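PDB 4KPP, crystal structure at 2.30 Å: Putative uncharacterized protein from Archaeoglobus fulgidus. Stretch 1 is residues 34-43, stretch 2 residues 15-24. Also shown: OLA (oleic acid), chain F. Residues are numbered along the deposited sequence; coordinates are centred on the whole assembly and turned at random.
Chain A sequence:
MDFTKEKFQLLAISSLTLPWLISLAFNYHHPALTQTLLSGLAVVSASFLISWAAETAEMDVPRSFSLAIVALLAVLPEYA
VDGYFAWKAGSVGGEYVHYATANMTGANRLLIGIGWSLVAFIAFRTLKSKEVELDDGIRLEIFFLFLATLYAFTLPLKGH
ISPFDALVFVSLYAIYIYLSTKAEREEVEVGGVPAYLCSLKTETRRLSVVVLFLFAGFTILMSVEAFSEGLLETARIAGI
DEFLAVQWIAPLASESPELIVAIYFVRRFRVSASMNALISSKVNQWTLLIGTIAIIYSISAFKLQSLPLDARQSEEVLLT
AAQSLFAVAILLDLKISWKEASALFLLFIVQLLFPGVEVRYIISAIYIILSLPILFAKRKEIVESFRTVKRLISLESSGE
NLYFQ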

ATOM      1  N   THR A  34      -3.744  21.196  13.641  1.00 30.44           N
ATOM      2  CA  THR A  34      -5.174  21.020  13.411  1.00 30.44           C
ATOM      3  C   THR A  34      -5.501  20.863  11.923  1.00 27.45           C
ATOM      4  O   THR A  34      -6.413  20.119  11.559  1.00 26.25           O
ATOM      5  CB  THR A  34      -6.012  22.141  14.068  1.00 34.78           C
ATOM      6  OG1 THR A  34      -6.927  22.688  13.112  1.00 42.45           O
ATOM      7  CG2 THR A  34      -5.115  23.242  14.592  1.00 36.97           C
ATOM      8  N   GLN A  35      -4.741  21.542  11.068  1.00 25.65           N
ATOM      9  CA  GLN A  35      -4.870  21.344   9.627  1.00 22.82           C
ATOM     10  C   GLN A  35      -4.566  19.896   9.258  1.00 21.08           C
ATOM     11  O   GLN A  35      -5.239  19.310   8.415  1.00 23.71           O
ATOM     12  CB  GLN A  35      -3.952  22.286   8.845  1.00 23.15           C
ATOM     13  CG  GLN A  35      -3.884  21.951   7.356  1.00 27.13           C
ATOM     14  CD  GLN A  35      -3.117  22.974   6.541  1.00 32.74           C
ATOM     15  OE1 GLN A  35      -3.511  24.137   6.446  1.00 38.60           O
ATOM     16  NE2 GLN A  35      -2.019  22.540   5.936  1.00 33.17           N
ATOM     17  N   THR A  36      -3.554  19.328   9.906  1.00 21.00           N
ATOM     18  CA  THR A  36      -3.145  17.949   9.662  1.00 25.17           C
ATOM     19  C   THR A  36      -4.226  16.970  10.101  1.00 27.66           C
ATOM     20  O   THR A  36      -4.567  16.038   9.372  1.00 27.14           O
ATOM     21  CB  THR A  36      -1.848  17.609  10.421  1.00 25.04           C
ATOM     22  OG1 THR A  36      -0.832  18.558  10.081  1.00 28.68           O
ATOM     23  CG2 THR A  36      -1.366  16.207  10.071  1.00 21.76           C
ATOM     24  N   LEU A  37      -4.753  17.189  11.301  1.00 27.44           N
ATOM     25  CA  LEU A  37      -5.795  16.334  11.855  1.00 29.38           C
ATOM     26  C   LEU A  37      -7.055  16.325  10.988  1.00 26.09           C
ATOM     27  O   LEU A  37      -7.567  15.263  10.640  1.00 27.49           O
ATOM     28  CB  LEU A  37      -6.131  16.771  13.283  1.00 31.16           C
ATOM     29  CG  LEU A  37      -4.963  16.686  14.270  1.00 31.77           C
ATOM     30  CD1 LEU A  37      -5.329  17.284  15.622  1.00 26.43           C
ATOM     31  CD2 LEU A  37      -4.507  15.242  14.422  1.00 35.91           C
ATOM     32  N   LEU A  38      -7.543  17.511  10.638  1.00 24.15           N
ATOM     33  CA  LEU A  38      -8.771  17.637   9.858  1.00 26.41           C
ATOM     34  C   LEU A  38      -8.631  17.101   8.433  1.00 26.59           C
ATOM     35  O   LEU A  38      -9.478  16.338   7.967  1.00 29.80           O
ATOM     36  CB  LEU A  38      -9.254  19.089   9.842  1.00 28.38           C
ATOM     37  CG  LEU A  38      -9.752  19.643  11.181  1.00 33.27           C
ATOM     38  CD1 LEU A  38     -10.327  21.044  11.013  1.00 31.18           C
ATOM     39  CD2 LEU A  38     -10.773  18.706  11.829  1.00 33.56           C
ATOM     40  N   SER A  39      -7.564  17.496   7.748  1.00 25.43           N
ATOM     41  CA  SER A  39      -7.324  17.036   6.383  1.00 26.84           C
ATOM     42  C   SER A  39      -7.020  15.545   6.378  1.00 22.54           C
ATOM     43  O   SER A  39      -7.422  14.823   5.461  1.00 18.30           O
ATOM     44  CB  SER A  39      -6.178  17.817   5.738  1.00 27.50           C
ATOM     45  OG  SER A  39      -4.994  17.687   6.505  1.00 32.31           O
ATOM     46  N   GLY A  40      -6.314  15.094   7.412  1.00 22.59           N
ATOM     47  CA  GLY A  40      -6.039  13.683   7.606  1.00 23.53           C
ATOM     48  C   GLY A  40      -7.300  12.897   7.923  1.00 27.13           C
ATOM     49  O   GLY A  40      -7.459  11.757   7.481  1.00 32.23           O
ATOM     50  N   LEU A  41      -8.197  13.502   8.695  1.00 22.32           N
ATOM     51  CA  LEU A  41      -9.476  12.870   8.995  1.00 25.14           C
ATOM     52  C   LEU A  41     -10.270  12.659   7.706  1.00 21.44           C
ATOM     53  O   LEU A  41     -10.859  11.598   7.496  1.00 20.41           O
ATOM     54  CB  LEU A  41     -10.277  13.711   9.994  1.00 29.80           C
ATOM     55  CG  LEU A  41     -11.647  13.183  10.425  1.00 32.74           C
ATOM     56  CD1 LEU A  41     -11.528  11.789  11.032  1.00 33.79           C
ATOM     57  CD2 LEU A  41     -12.314  14.143  11.403  1.00 33.51           C
ATOM     58  N   ALA A  42     -10.262  13.668   6.841  1.00 22.71           N
ATOM     59  CA  ALA A  42     -10.946  13.584   5.553  1.00 23.78           C
ATOM     60  C   ALA A  42     -10.348  12.515   4.636  1.00 21.94           C
ATOM     61  O   ALA A  42     -11.084  11.800   3.958  1.00 20.53           O
ATOM     62  CB  ALA A  42     -10.958  14.948   4.859  1.00 15.64           C
ATOM     63  N   VAL A  43      -9.020  12.404   4.615  1.00 23.69           N
ATOM     64  CA  VAL A  43      -8.358  11.422   3.753  1.00 25.87           C
ATOM     65  C   VAL A  43      -8.715   9.999   4.159  1.00 21.31           C
ATOM     66  O   VAL A  43      -9.139   9.193   3.331  1.00 22.58           O
ATOM     67  CB  VAL A  43      -6.822  11.569   3.768  1.00 29.61           C
ATOM     68  CG1 VAL A  43      -6.170  10.380   3.079  1.00 31.55           C
ATOM     69  CG2 VAL A  43      -6.402  12.859   3.097  1.00 28.08           C
TER
HETATM   70  C3  OLA F 503     -11.945  26.166  -1.870  1.00 55.52           C
HETATM   71  C4  OLA F 503     -13.093  25.496  -2.615  1.00 55.74           C
HETATM   72  C5  OLA F 503     -13.131  23.997  -2.336  1.00 55.64           C
HETATM   73  C6  OLA F 503     -14.204  23.655  -1.309  1.00 54.12           C
HETATM   74  C7  OLA F 503     -14.953  22.390  -1.712  1.00 52.60           C
HETATM   75  C8  OLA F 503     -16.358  22.371  -1.124  1.00 52.74           C
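Stretch 2, residues 15-24: SLTLPWLISL

Stretch 2 lies obliquely across stretch 1 as a helix-on-helix contact, built on apolar packing around Trp20 and joined by one bridging water, with no direct hydrogen bond between the two.

Stretch 1 is helical throughout, and its helix runs on past both ends. Stretch 2 is helical through Leu24 and continues so later in the chain. Residues 15-17 have helical phi and psi values but lack the regular hydrogen bonds. Leu18 N does bond to Ser15 O at 3.1 Å, and Leu21 N bonds to Thr17 O at 2.9 Å. The bond from Trp20 N to Thr17 O, at 3.3 Å, is weak.

The two helix axes approach to 7.9 Å. Their N-to-C directions differ by 115°, with a signed crossing angle of -115°, so the helices are closer to perpendicular than to antiparallel. The backbones come near each other at two places. Ala42 CA is 4.1 Å from Thr17 CA, and Leu38 CA is 5.2 Å from Trp20 CA. The contact buries 484 Å², both sides summed.

Trp20 has the largest share of that area. Its side chain, with chi1 in t, fits as a knob among Gln35, Leu38, Ser39 and Ala42. These four residues follow the helical repeat, so they line one side of helix 34-43. Ser39 covers one face of the indole. Its CB lies 4.0 Å from the centroid of the Trp20 five-membered ring, 12° off the ring normal, a CH-pi contact. Ser39 OG is taken up within its own helix, donating to Gln35 O at 2.5 Å. Gln35 reaches the far end of the indole, with its CG 4.2 Å from Trp20 CH2. Leu38 CB is 4.2 Å from Trp20 CE3. Ala42 CB meets Trp20 CB at 3.9 Å.

Thr17 sits beside Ala42, whose small side chain accompanies the closest CA approach. Thr17 CG2 is 3.9 Å from Ala42 O. Pro19 points toward stretch 1 and packs on Leu38, whose CD2 is 3.7 Å from Pro19 CB. Leu41 lies against Leu16. Its CG is 3.5 Å from Leu16 O and 4.2 Å from Leu16 CB. Ser23 makes a smaller contact, its OG 4.2 Å from Leu38 CD1. That hydroxyl donates to Pro19 O at 2.5 Å, a bond within its own helix.

Water 1 links the two backbones. Its O accepts a hydrogen bond from Trp20 N at 2.9 Å. It also lies 2.9 Å from Leu38 O and 2.7 Å from Leu16 O, within hydrogen-bonding geometry of both carbonyls. The water thus joins main-chain atoms of both stretches where they do not bond directly.

Leu18 points away from stretch 1, and Leu24 is out of its reach. Leu24 O is 3.3 Å from C3 of the oleic acid, the closest approach of that ligand to the two stretches.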

ATOM      1  N   SER A  15     -19.565  12.108   6.914  1.00 33.12           N
ATOM      2  CA  SER A  15     -19.611  13.369   7.645  1.00 35.53           C
ATOM      3  C   SER A  15     -18.242  13.747   8.210  1.00 28.96           C
ATOM      4  O   SER A  15     -18.000  14.905   8.536  1.00 29.17           O
ATOM      5  CB  SER A  15     -20.653  13.296   8.767  1.00 43.07           C
ATOM      6  OG  SER A  15     -21.097  14.589   9.140  1.00 48.51           O
ATOM      7  N   LEU A  16     -17.349  12.768   8.315  1.00 28.74           N
ATOM      8  CA  LEU A  16     -16.001  13.004   8.827  1.00 29.97           C
ATOM      9  C   LEU A  16     -15.132  13.828   7.869  1.00 27.44           C
ATOM     10  O   LEU A  16     -14.103  14.374   8.273  1.00 23.83           O
ATOM     11  CB  LEU A  16     -15.313  11.680   9.164  1.00 28.10           C
ATOM     12  CG  LEU A  16     -15.890  10.859  10.321  1.00 32.65           C
ATOM     13  CD1 LEU A  16     -15.069   9.596  10.532  1.00 31.69           C
ATOM     14  CD2 LEU A  16     -15.952  11.679  11.604  1.00 31.67           C
ATOM     15  N   THR A  17     -15.543  13.910   6.606  1.00 25.56           N
ATOM     16  CA  THR A  17     -14.843  14.738   5.624  1.00 26.96           C
ATOM     17  C   THR A  17     -15.239  16.196   5.787  1.00 29.62           C
ATOM     18  O   THR A  17     -14.501  17.097   5.394  1.00 32.03           O
ATOM     19  CB  THR A  17     -15.166  14.324   4.167  1.00 24.52           C
ATOM     20  OG1 THR A  17     -16.556  14.544   3.894  1.00 22.94           O
ATOM     21  CG2 THR A  17     -14.826  12.863   3.921  1.00 21.58           C
ATOM     22  N   LEU A  18     -16.418  16.416   6.363  1.00 32.80           N
ATOM     23  CA  LEU A  18     -16.993  17.755   6.500  1.00 32.35           C
ATOM     24  C   LEU A  18     -16.139  18.797   7.245  1.00 31.02           C
ATOM     25  O   LEU A  18     -16.054  19.937   6.792  1.00 29.94           O
ATOM     26  CB  LEU A  18     -18.402  17.677   7.102  1.00 36.07           C
ATOM     27  CG  LEU A  18     -19.600  17.751   6.146  1.00 41.16           C
ATOM     28  CD1 LEU A  18     -19.275  17.215   4.753  1.00 41.78           C
ATOM     29  CD2 LEU A  18     -20.806  17.032   6.742  1.00 41.53           C
ATOM     30  N   PRO A  19     -15.518  18.423   8.383  1.00 26.90           N
ATOM     31  CA  PRO A  19     -14.729  19.449   9.080  1.00 31.35           C
ATOM     32  C   PRO A  19     -13.663  20.080   8.187  1.00 31.92           C
ATOM     33  O   PRO A  19     -13.459  21.294   8.240  1.00 25.86           O
ATOM     34  CB  PRO A  19     -14.083  18.670  10.227  1.00 28.34           C
ATOM     35  CG  PRO A  19     -15.050  17.574  10.515  1.00 25.41           C
ATOM     36  CD  PRO A  19     -15.605  17.179   9.172  1.00 25.03           C
ATOM     37  N   TRP A  20     -13.020  19.269   7.352  1.00 31.67           N
ATOM     38  CA  TRP A  20     -12.048  19.799   6.407  1.00 29.21           C
ATOM     39  C   TRP A  20     -12.699  20.457   5.189  1.00 30.19           C
ATOM     40  O   TRP A  20     -12.271  21.526   4.758  1.00 31.07           O
ATOM     41  CB  TRP A  20     -11.047  18.731   5.963  1.00 24.57           C
ATOM     42  CG  TRP A  20     -10.082  19.267   4.957  1.00 24.21           C
ATOM     43  CD1 TRP A  20      -9.919  18.844   3.667  1.00 24.44           C
ATOM     44  CD2 TRP A  20      -9.171  20.359   5.139  1.00 24.49           C
ATOM     45  NE1 TRP A  20      -8.951  19.594   3.041  1.00 23.63           N
ATOM     46  CE2 TRP A  20      -8.478  20.532   3.923  1.00 24.04           C
ATOM     47  CE3 TRP A  20      -8.869  21.201   6.214  1.00 27.64           C
ATOM     48  CZ2 TRP A  20      -7.503  21.515   3.753  1.00 22.45           C
ATOM     49  CZ3 TRP A  20      -7.897  22.176   6.042  1.00 25.89           C
ATOM     50  CH2 TRP A  20      -7.225  22.323   4.821  1.00 20.49           C
ATOM     51  N   LEU A  21     -13.730  19.820   4.638  1.00 31.96           N
ATOM     52  CA  LEU A  21     -14.408  20.350   3.454  1.00 31.04           C
ATOM     53  C   LEU A  21     -15.085  21.693   3.723  1.00 33.06           C
ATOM     54  O   LEU A  21     -15.035  22.601   2.892  1.00 36.24           O
ATOM     55  CB  LEU A  21     -15.421  19.343   2.904  1.00 28.54           C
ATOM     56  CG  LEU A  21     -14.833  18.192   2.084  1.00 32.09           C
ATOM     57  CD1 LEU A  21     -15.928  17.260   1.588  1.00 31.15           C
ATOM     58  CD2 LEU A  21     -14.006  18.722   0.920  1.00 27.72           C
ATOM     59  N   ILE A  22     -15.720  21.812   4.885  1.00 29.81           N
ATOM     60  CA  ILE A  22     -16.330  23.068   5.297  1.00 32.93           C
ATOM     61  C   ILE A  22     -15.260  24.145   5.460  1.00 37.46           C
ATOM     62  O   ILE A  22     -15.449  25.290   5.046  1.00 42.12           O
ATOM     63  CB  ILE A  22     -17.121  22.896   6.608  1.00 36.00           C
ATOM     64  CG1 ILE A  22     -18.352  22.019   6.362  1.00 38.71           C
ATOM     65  CG2 ILE A  22     -17.519  24.246   7.187  1.00 35.07           C
ATOM     66  CD1 ILE A  22     -18.980  21.468   7.624  1.00 42.50           C
ATOM     67  N   SER A  23     -14.129  23.760   6.047  1.00 34.68           N
ATOM     68  CA  SER A  23     -13.003  24.671   6.230  1.00 34.69           C
ATOM     69  C   SER A  23     -12.466  25.166   4.890  1.00 37.91           C
ATOM     70  O   SER A  23     -12.071  26.324   4.764  1.00 37.39           O
ATOM     71  CB  SER A  23     -11.882  23.995   7.024  1.00 31.00           C
ATOM     72  OG  SER A  23     -12.342  23.562   8.291  1.00 32.38           O
ATOM     73  N   LEU A  24     -12.450  24.284   3.895  1.00 38.86           N
ATOM     74  CA  LEU A  24     -12.039  24.667   2.549  1.00 39.44           C
ATOM     75  C   LEU A  24     -13.050  25.625   1.927  1.00 40.80           C
ATOM     76  O   LEU A  24     -12.676  26.620   1.304  1.00 43.71           O
ATOM     77  CB  LEU A  24     -11.888  23.436   1.655  1.00 41.18           C
ATOM     78  CG  LEU A  24     -10.581  22.646   1.719  1.00 38.72           C
ATOM     79  CD1 LEU A  24     -10.651  21.445   0.787  1.00 36.92           C
ATOM     80  CD2 LEU A  24      -9.399  23.536   1.361  1.00 36.15           C
TER
HETATM   81  O   HOH W   1     -12.363  16.480   7.960  1.00 23.57           O